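Pheromone cOB1/lipoprotein, YaeC family (Enterococcus faecalis, PDB 4EF1) probably serves as the methionine-binding lipoprotein of a membrane transporter and is also the precursor of the peptide pheromone cOB1. Local coordinates at residues His82-Lys94 with Tyr165-Asn178. Sequence-based numbering, arbitrary orientation.
Sequences HLEPVGLYSKKYK and YDNEEGAAVLINSN. With MSE (selenomethionine), chain C.
Y89 holds CG anti to its own carbonyl carbon (chi1 -57°), which lays its ring across I175 at about a right angle, CD1 3.7 Å from I175 CD1; K91 adopts the same first torsion (-65°) and, extended beyond CG, runs past the Y165 ring to D166. There K91 NZ forms a salt bridge, 3.0 Å from D166 OD1, meeting the carboxylate from above its plane, while K91 CG lies against Y165 CZ, obliquely to the ring. The backbones of 87-89 and 172-175 are antiparallel neighbours in the five-stranded sheet. Y89 and V173 form a hydrogen-bonded pair, with Y89 N to V173 O and V173 N to Y89 O both 2.8 Å. L88 and L174 are the adjoining non-hydrogen-bonded pair, L88 CD2 lying 4.0 Å from L174 CB, and I105 and V107 of strand 104-108 and V117 and I120 of helix 114-123 add to this apolar side. Beyond the strand, S90 OG accepts from Y93 N, an ST motif within its own turn, and donates to A171 O (2.7 Å), which ties that turn to the residue before strand 172-175. Toward the ligand, one water joins G87 N, Y89 OH, I175 O and S177 OG. E84 OE1 takes the selenomethionine N at 2.8 Å and, weakly, N178 N at the start of helix 177-182. H82 NE2 bonds E84 OE2 almost straight (168°), in its own ring plane, so H82, a second-shell residue, probably helps to orient the carboxylate. N176 ND2, also bonded to D113, donates to the ligand OXT at 2.9 Å; R116 reaches the ligand too, and N178 OD1, held by Y41, lies near its amino group. Carboxylate facing ammonium and amide facing carboxylate imply recognition of a zwitterionic amino acid, consistent with a periplasmic-binding-protein cleft for methionine.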
loop_
_atom_site.group_PDB
_atom_site.type_symbol
_atom_site.label_atom_id
_atom_site.label_comp_id
_atom_site.label_asym_id
_atom_site.label_seq_id
_atom_site.Cartn_x
_atom_site.Cartn_y
_atom_site.Cartn_z
ATOM N N HIS A 82 2.579 7.585 -5.212
ATOM C CA HIS A 82 3.435 6.436 -5.549
ATOM C C HIS A 82 2.748 5.099 -5.480
ATOM O O HIS A 82 1.762 4.958 -4.802
ATOM C CB HIS A 82 4.649 6.400 -4.627
ATOM C CG HIS A 82 4.368 5.858 -3.237
ATOM N ND1 HIS A 82 4.098 6.652 -2.193
ATOM C CD2 HIS A 82 4.394 4.563 -2.746
ATOM C CE1 HIS A 82 3.960 5.929 -1.105
ATOM N NE2 HIS A 82 4.117 4.629 -1.442
ATOM N N LEU A 83 3.368 4.096 -6.121
ATOM C CA LEU A 83 2.917 2.687 -6.153
ATOM C C LEU A 83 3.900 1.819 -5.358
ATOM O O LEU A 83 5.140 2.099 -5.301
ATOM C CB LEU A 83 2.934 2.153 -7.599
ATOM C CG LEU A 83 2.381 2.982 -8.748
ATOM C CD1 LEU A 83 2.447 2.251 -10.089
ATOM C CD2 LEU A 83 0.954 3.408 -8.425
ATOM N N GLU A 84 3.362 0.750 -4.769
ATOM C CA GLU A 84 4.151 -0.259 -4.057
ATOM C C GLU A 84 3.744 -1.661 -4.572
ATOM O O GLU A 84 2.891 -2.322 -3.946
ATOM C CB GLU A 84 3.824 -0.197 -2.564
ATOM C CG GLU A 84 4.271 1.052 -1.893
ATOM C CD GLU A 84 3.975 1.059 -0.400
ATOM O OE1 GLU A 84 3.608 -0.001 0.239
ATOM O OE2 GLU A 84 4.117 2.174 0.121
ATOM N N PRO A 85 4.334 -2.098 -5.701
ATOM C CA PRO A 85 4.055 -3.436 -6.235
ATOM C C PRO A 85 4.226 -4.443 -5.115
ATOM O O PRO A 85 5.298 -4.501 -4.481
ATOM C CB PRO A 85 5.114 -3.606 -7.339
ATOM C CG PRO A 85 5.464 -2.216 -7.731
ATOM C CD PRO A 85 5.400 -1.434 -6.460
ATOM N N VAL A 86 3.149 -5.158 -4.816
ATOM C CA VAL A 86 3.089 -6.036 -3.662
ATOM C C VAL A 86 3.660 -7.433 -4.001
ATOM O O VAL A 86 3.505 -7.971 -5.111
ATOM C CB VAL A 86 1.634 -6.134 -3.146
ATOM C CG1 VAL A 86 0.772 -6.927 -4.132
ATOM C CG2 VAL A 86 1.576 -6.706 -1.731
ATOM N N GLY A 87 4.358 -7.998 -3.031
ATOM C CA GLY A 87 4.929 -9.325 -3.176
ATOM C C GLY A 87 4.391 -10.408 -2.262
ATOM O O GLY A 87 3.838 -10.129 -1.181
ATOM N N LEU A 88 4.583 -11.639 -2.726
ATOM C CA LEU A 88 4.392 -12.843 -1.942
ATOM C C LEU A 88 5.801 -13.246 -1.533
ATOM O O LEU A 88 6.711 -13.275 -2.380
ATOM C CB LEU A 88 3.734 -13.984 -2.737
ATOM C CG LEU A 88 2.214 -14.005 -2.927
ATOM C CD1 LEU A 88 1.896 -15.037 -4.014
ATOM C CD2 LEU A 88 1.434 -14.273 -1.635
ATOM N N TYR A 89 5.952 -13.611 -0.246
ATOM C CA TYR A 89 7.246 -13.972 0.370
ATOM C C TYR A 89 7.167 -15.334 1.058
ATOM O O TYR A 89 6.108 -15.753 1.510
ATOM C CB TYR A 89 7.642 -12.905 1.381
ATOM C CG TYR A 89 7.734 -11.494 0.814
ATOM C CD1 TYR A 89 6.604 -10.712 0.637
ATOM C CD2 TYR A 89 8.974 -10.925 0.526
ATOM C CE1 TYR A 89 6.685 -9.424 0.125
ATOM C CE2 TYR A 89 9.080 -9.637 0.020
ATOM C CZ TYR A 89 7.952 -8.885 -0.176
ATOM O OH TYR A 89 8.052 -7.610 -0.675
ATOM N N SER A 90 8.290 -16.047 1.076
ATOM C CA SER A 90 8.400 -17.373 1.728
ATOM C C SER A 90 9.854 -17.662 1.988
ATOM O O SER A 90 10.659 -17.459 1.114
ATOM C CB SER A 90 7.877 -18.466 0.820
ATOM O OG SER A 90 8.010 -19.781 1.399
ATOM N N LYS A 91 10.165 -18.150 3.177
ATOM C CA LYS A 91 11.483 -18.620 3.463
ATOM C C LYS A 91 11.684 -20.048 2.937
ATOM O O LYS A 91 12.801 -20.416 2.615
ATOM C CB LYS A 91 11.755 -18.570 4.972
ATOM C CG LYS A 91 11.771 -17.186 5.568
ATOM C CD LYS A 91 12.145 -17.272 7.035
ATOM C CE LYS A 91 12.460 -15.927 7.642
ATOM N NZ LYS A 91 12.929 -16.199 9.015
ATOM N N LYS A 92 10.622 -20.846 2.845
ATOM C CA LYS A 92 10.753 -22.273 2.501
ATOM C C LYS A 92 10.672 -22.563 1.000
ATOM O O LYS A 92 11.418 -23.375 0.498
ATOM C CB LYS A 92 9.729 -23.100 3.263
ATOM C CG LYS A 92 10.008 -24.606 3.288
ATOM C CD LYS A 92 8.977 -25.342 4.175
ATOM C CE LYS A 92 9.060 -26.854 4.011
ATOM N NZ LYS A 92 8.133 -27.680 4.868
ATOM N N TYR A 93 9.773 -21.888 0.298
ATOM C CA TYR A 93 9.578 -22.098 -1.124
ATOM C C TYR A 93 10.042 -20.873 -1.909
ATOM O O TYR A 93 9.554 -19.774 -1.677
ATOM C CB TYR A 93 8.101 -22.402 -1.377
ATOM C CG TYR A 93 7.637 -23.600 -0.607
ATOM C CD1 TYR A 93 8.040 -24.867 -0.981
ATOM C CD2 TYR A 93 6.799 -23.474 0.508
ATOM C CE1 TYR A 93 7.608 -25.990 -0.282
ATOM C CE2 TYR A 93 6.374 -24.596 1.223
ATOM C CZ TYR A 93 6.795 -25.841 0.831
ATOM O OH TYR A 93 6.416 -26.972 1.500
ATOM N N LYS A 94 10.976 -21.072 -2.840
ATOM C CA LYS A 94 11.602 -19.943 -3.570
ATOM C C LYS A 94 10.956 -19.593 -4.914
ATOM O O LYS A 94 11.387 -18.635 -5.589
ATOM C CB LYS A 94 13.109 -20.151 -3.723
ATOM C CG LYS A 94 13.835 -20.386 -2.412
ATOM C CD LYS A 94 14.024 -19.121 -1.583
ATOM C CE LYS A 94 13.923 -19.457 -0.094
ATOM N NZ LYS A 94 14.322 -18.358 0.839
ATOM N N TYR A 165 5.420 -14.387 8.044
ATOM C CA TYR A 165 6.540 -14.708 7.178
ATOM C C TYR A 165 7.748 -15.185 7.989
ATOM O O TYR A 165 8.326 -16.249 7.682
ATOM C CB TYR A 165 6.914 -13.477 6.321
ATOM C CG TYR A 165 8.287 -13.539 5.703
ATOM C CD1 TYR A 165 8.530 -14.321 4.565
ATOM C CD2 TYR A 165 9.358 -12.836 6.274
ATOM C CE1 TYR A 165 9.812 -14.386 3.998
ATOM C CE2 TYR A 165 10.629 -12.902 5.730
ATOM C CZ TYR A 165 10.853 -13.686 4.597
ATOM O OH TYR A 165 12.090 -13.713 4.067
ATOM N N ASP A 166 8.100 -14.417 9.024
ATOM C CA ASP A 166 9.258 -14.734 9.860
ATOM C C ASP A 166 9.060 -16.095 10.601
ATOM O O ASP A 166 9.995 -16.879 10.693
ATOM C CB ASP A 166 9.637 -13.566 10.789
ATOM C CG ASP A 166 11.105 -13.606 11.208
ATOM O OD1 ASP A 166 11.980 -13.705 10.317
ATOM O OD2 ASP A 166 11.385 -13.520 12.424
ATOM N N ASN A 167 7.847 -16.365 11.088
ATOM C CA ASN A 167 7.518 -17.623 11.763
ATOM C C ASN A 167 7.267 -18.793 10.785
ATOM O O ASN A 167 6.997 -19.902 11.223
ATOM C CB ASN A 167 6.289 -17.420 12.675
ATOM C CG ASN A 167 6.554 -16.423 13.823
ATOM O OD1 ASN A 167 7.699 -16.212 14.239
ATOM N ND2 ASN A 167 5.489 -15.800 14.328
ATOM N N GLU A 168 7.346 -18.539 9.474
ATOM C CA GLU A 168 7.171 -19.545 8.439
ATOM C C GLU A 168 5.804 -20.230 8.509
ATOM O O GLU A 168 5.707 -21.438 8.436
ATOM C CB GLU A 168 8.327 -20.527 8.454
ATOM C CG GLU A 168 9.671 -19.809 8.260
ATOM C CD GLU A 168 10.801 -20.745 7.893
ATOM O OE1 GLU A 168 10.720 -21.361 6.806
ATOM O OE2 GLU A 168 11.783 -20.840 8.655
ATOM N N GLU A 169 4.768 -19.423 8.705
ATOM C CA GLU A 169 3.372 -19.882 8.687
ATOM C C GLU A 169 2.848 -19.819 7.269
ATOM O O GLU A 169 2.926 -18.799 6.626
ATOM C CB GLU A 169 2.472 -19.041 9.589
ATOM C CG GLU A 169 2.716 -19.257 11.074
ATOM C CD GLU A 169 1.457 -19.081 11.911
ATOM O OE1 GLU A 169 0.347 -19.472 11.453
ATOM O OE2 GLU A 169 1.584 -18.547 13.043
ATOM N N GLY A 170 2.328 -20.936 6.782
ATOM C CA GLY A 170 1.870 -21.046 5.399
ATOM C C GLY A 170 3.001 -21.208 4.405
ATOM O O GLY A 170 4.187 -21.009 4.752
ATOM N N ALA A 171 2.646 -21.539 3.164
ATOM C CA ALA A 171 3.662 -21.707 2.096
ATOM C C ALA A 171 4.195 -20.345 1.600
ATOM O O ALA A 171 5.368 -20.247 1.162
ATOM C CB ALA A 171 3.116 -22.509 0.923
ATOM N N ALA A 172 3.360 -19.311 1.685
ATOM C CA ALA A 172 3.766 -17.947 1.269
ATOM C C ALA A 172 2.825 -16.913 1.900
ATOM O O ALA A 172 1.693 -17.244 2.270
ATOM C CB ALA A 172 3.790 -17.815 -0.250
ATOM N N VAL A 173 3.321 -15.676 2.012
ATOM C CA VAL A 173 2.661 -14.596 2.733
ATOM C C VAL A 173 2.646 -13.327 1.838
ATOM O O VAL A 173 3.691 -12.950 1.332
ATOM C CB VAL A 173 3.398 -14.307 4.082
ATOM C CG1 VAL A 173 2.675 -13.248 4.936
ATOM C CG2 VAL A 173 3.523 -15.591 4.929
ATOM N N LEU A 174 1.475 -12.708 1.609
ATOM C CA LEU A 174 1.410 -11.365 0.944
ATOM C C LEU A 174 1.708 -10.263 1.985
ATOM O O LEU A 174 1.009 -10.174 2.979
ATOM C CB LEU A 174 0.025 -11.117 0.339
ATOM C CG LEU A 174 -0.128 -9.968 -0.687
ATOM C CD1 LEU A 174 0.444 -10.356 -2.072
ATOM C CD2 LEU A 174 -1.588 -9.569 -0.780
ATOM N N ILE A 175 2.748 -9.466 1.772
ATOM C CA ILE A 175 3.160 -8.432 2.707
ATOM C C ILE A 175 3.111 -7.090 1.964
ATOM O O ILE A 175 3.772 -6.954 0.945
ATOM C CB ILE A 175 4.600 -8.646 3.234
ATOM C CG1 ILE A 175 4.776 -10.065 3.840
ATOM C CG2 ILE A 175 4.929 -7.536 4.203
ATOM C CD1 ILE A 175 6.186 -10.362 4.297
ATOM N N ASN A 176 2.339 -6.106 2.456
ATOM C CA ASN A 176 2.341 -4.783 1.817
ATOM C C ASN A 176 3.784 -4.247 1.901
ATOM O O ASN A 176 4.469 -4.403 2.913
ATOM C CB ASN A 176 1.369 -3.783 2.489
ATOM C CG ASN A 176 -0.071 -4.236 2.465
ATOM O OD1 ASN A 176 -0.518 -4.931 3.389
ATOM N ND2 ASN A 176 -0.830 -3.785 1.467
ATOM N N SER A 177 4.248 -3.625 0.836
ATOM C CA SER A 177 5.664 -3.203 0.732
ATOM C C SER A 177 6.136 -2.250 1.805
ATOM O O SER A 177 7.297 -2.315 2.181
ATOM C CB SER A 177 5.969 -2.644 -0.641
ATOM O OG SER A 177 5.743 -3.623 -1.624
ATOM N N ASN A 178 5.241 -1.398 2.311
ATOM C CA ASN A 178 5.605 -0.473 3.394
ATOM C C ASN A 178 6.123 -1.245 4.600
ATOM O O ASN A 178 7.179 -0.928 5.155
ATOM C CB ASN A 178 4.456 0.506 3.745
ATOM C CG ASN A 178 3.314 -0.127 4.476
ATOM O OD1 ASN A 178 2.471 -0.775 3.871
ATOM N ND2 ASN A 178 3.288 0.048 5.816
HETATM N N MSE C 301 1.335 1.071 1.380
HETATM C CA MSE C 301 0.265 0.019 1.154
HETATM C C MSE C 301 0.289 -0.559 -0.264
HETATM O O MSE C 301 0.424 0.200 -1.235
HETATM O OXT MSE C 301 0.090 -1.790 -0.454
HETATM C CB MSE C 301 -1.130 0.538 1.501
HETATM C CG MSE C 301 -2.249 -0.510 1.465
HETATM SE SE MSE C 301 -3.973 0.326 1.641
HETATM C CE MSE C 301 -3.868 0.939 3.532
HETATM O O HOH W 1 2.266 -3.233 -1.314
HETATM O O HOH W 2 7.437 -3.001 -3.936
HETATM O O HOH W 3 5.747 -6.313 -0.913
HETATM O O HOH W 4 8.031 -17.643 5.335
#